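Local structure of YCAC GENE product (Escherichia coli, 1YAC) at residues 44-49 / 166-171. The protein is probably a hydrolase of the isochorismatase family that assembles as an octamer, but its substrate specificity is unknown. Residues are numbered along the deposited sequence; the frame is centred on the assembly and turned at random.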
loop_
_atom_site.group_PDB
_atom_site.type_symbol
_atom_site.label_atom_id
_atom_site.label_comp_id
_atom_site.label_asym_id
_atom_site.label_seq_id
_atom_site.Cartn_x
_atom_site.Cartn_y
_atom_site.Cartn_z
ATOM N N GLY A 44 -1.190 18.604 -22.464
ATOM C CA GLY A 44 -0.903 19.782 -23.268
ATOM C C GLY A 44 -0.532 19.390 -24.700
ATOM O O GLY A 44 -1.035 19.976 -25.673
ATOM N N ASP A 45 0.309 18.366 -24.835
ATOM C CA ASP A 45 0.754 17.898 -26.146
ATOM C C ASP A 45 -0.399 17.384 -26.991
ATOM O O ASP A 45 -0.431 17.612 -28.208
ATOM C CB ASP A 45 1.813 16.798 -26.017
ATOM C CG ASP A 45 3.188 17.329 -25.670
ATOM O OD1 ASP A 45 3.362 18.549 -25.432
ATOM O OD2 ASP A 45 4.116 16.506 -25.652
ATOM N N LEU A 46 -1.348 16.684 -26.371
ATOM C CA LEU A 46 -2.475 16.164 -27.139
ATOM C C LEU A 46 -3.403 17.301 -27.557
ATOM O O LEU A 46 -3.931 17.293 -28.674
ATOM C CB LEU A 46 -3.218 15.042 -26.393
ATOM C CG LEU A 46 -4.196 15.307 -25.249
ATOM C CD1 LEU A 46 -5.587 15.685 -25.778
ATOM C CD2 LEU A 46 -4.292 14.056 -24.385
ATOM N N ALA A 47 -3.570 18.296 -26.692
ATOM C CA ALA A 47 -4.417 19.439 -27.019
ATOM C C ALA A 47 -3.833 20.130 -28.252
ATOM O O ALA A 47 -4.556 20.501 -29.188
ATOM C CB ALA A 47 -4.474 20.410 -25.857
ATOM N N LYS A 48 -2.515 20.279 -28.254
ATOM C CA LYS A 48 -1.824 20.899 -29.372
ATOM C C LYS A 48 -1.909 20.017 -30.622
ATOM O O LYS A 48 -2.255 20.497 -31.714
ATOM C CB LYS A 48 -0.360 21.161 -29.004
ATOM C CG LYS A 48 0.465 21.747 -30.135
ATOM C CD LYS A 48 0.793 23.211 -29.917
ATOM C CE LYS A 48 -0.438 24.072 -29.799
ATOM N NZ LYS A 48 -0.067 25.515 -29.796
ATOM N N TYR A 49 -1.629 18.727 -30.450
ATOM C CA TYR A 49 -1.667 17.775 -31.562
ATOM C C TYR A 49 -3.025 17.739 -32.276
ATOM O O TYR A 49 -3.092 17.735 -33.509
ATOM C CB TYR A 49 -1.306 16.368 -31.079
ATOM C CG TYR A 49 -1.431 15.318 -32.165
ATOM C CD1 TYR A 49 -0.593 15.336 -33.279
ATOM C CD2 TYR A 49 -2.403 14.325 -32.090
ATOM C CE1 TYR A 49 -0.722 14.392 -34.290
ATOM C CE2 TYR A 49 -2.541 13.381 -33.095
ATOM C CZ TYR A 49 -1.693 13.419 -34.191
ATOM O OH TYR A 49 -1.807 12.459 -35.179
ATOM N N PHE A 166 -4.483 9.162 -21.892
ATOM C CA PHE A 166 -4.295 8.230 -23.003
ATOM C C PHE A 166 -5.659 7.884 -23.608
ATOM O O PHE A 166 -5.816 7.871 -24.837
ATOM C CB PHE A 166 -3.549 6.974 -22.538
ATOM C CG PHE A 166 -3.356 5.942 -23.620
ATOM C CD1 PHE A 166 -2.307 6.052 -24.531
ATOM C CD2 PHE A 166 -4.201 4.835 -23.698
ATOM C CE1 PHE A 166 -2.097 5.070 -25.497
ATOM C CE2 PHE A 166 -3.999 3.852 -24.661
ATOM C CZ PHE A 166 -2.943 3.973 -25.560
ATOM N N GLY A 167 -6.649 7.666 -22.738
ATOM C CA GLY A 167 -7.997 7.382 -23.198
ATOM C C GLY A 167 -8.552 8.553 -24.003
ATOM O O GLY A 167 -9.188 8.359 -25.049
ATOM N N VAL A 168 -8.315 9.773 -23.512
ATOM C CA VAL A 168 -8.754 11.007 -24.184
ATOM C C VAL A 168 -8.151 11.060 -25.610
ATOM O O VAL A 168 -8.867 11.263 -26.597
ATOM C CB VAL A 168 -8.307 12.287 -23.367
ATOM C CG1 VAL A 168 -8.547 13.575 -24.172
ATOM C CG2 VAL A 168 -9.061 12.365 -22.028
ATOM N N ALA A 169 -6.845 10.830 -25.714
ATOM C CA ALA A 169 -6.176 10.866 -27.005
ATOM C C ALA A 169 -6.760 9.835 -27.975
ATOM O O ALA A 169 -6.966 10.127 -29.159
ATOM C CB ALA A 169 -4.677 10.643 -26.831
ATOM N N CYS A 170 -7.021 8.633 -27.475
ATOM C CA CYS A 170 -7.554 7.555 -28.304
ATOM C C CYS A 170 -8.978 7.801 -28.770
ATOM O O CYS A 170 -9.351 7.425 -29.893
ATOM C CB CYS A 170 -7.473 6.218 -27.567
ATOM S SG CYS A 170 -5.803 5.544 -27.422
ATOM N N GLU A 171 -9.794 8.389 -27.900
ATOM C CA GLU A 171 -11.173 8.668 -28.271
ATOM C C GLU A 171 -11.214 9.809 -29.295
ATOM O O GLU A 171 -12.063 9.828 -30.186
ATOM C CB GLU A 171 -12.010 9.004 -27.037
ATOM C CG GLU A 171 -13.508 8.806 -27.261
ATOM C CD GLU A 171 -14.282 8.737 -25.967
ATOM O OE1 GLU A 171 -14.405 7.623 -25.438
ATOM O OE2 GLU A 171 -14.777 9.781 -25.484
#
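Leu46 meets Val168 and Ala169 where helix 33-49 packs beside helix 165-173. The fold is the three-layer alpha-beta-alpha sandwich seen in the isochorismatase family, and helix 165-173 follows strand 161-163, an outermost strand of the sheet within this chain. The two segments run in the same general direction, and their closest CA atoms, Leu46 CA and Ala169 CA, are 6.5 Å apart. The contact is small, apolar and buried, with 115 Å² of surface lost in total. No hydrogen bond crosses it.

Before Leu46, Asp45 turns to other partners, Gln75 at OD1 and His190 at OD2. Leu46 is the one residue of 44-49 that reaches across. Its CG sits between the backbone N and the carbonyl carbon (chi1 78°), and the two methyls split the work. Val168 presents CG1, the branch held anti to its backbone N (chi1 170°), to Leu46 CD1 at 4.0 Å, the two side chains lying roughly at right angles. CD2 turns to the methyl of Ala169, with 4.2 Å between Leu46 CD2 and Ala169 CB. Leu186 of helix 180-190 touches both Leu46 and Ala169, so a third helix joins the packing.

One turn further on, Tyr49 OH makes a weak hydrogen bond with NE2 of His173, the last residue of helix 165-173, and a hydrogen bond with Asp179 OD2, just before helix 180-190.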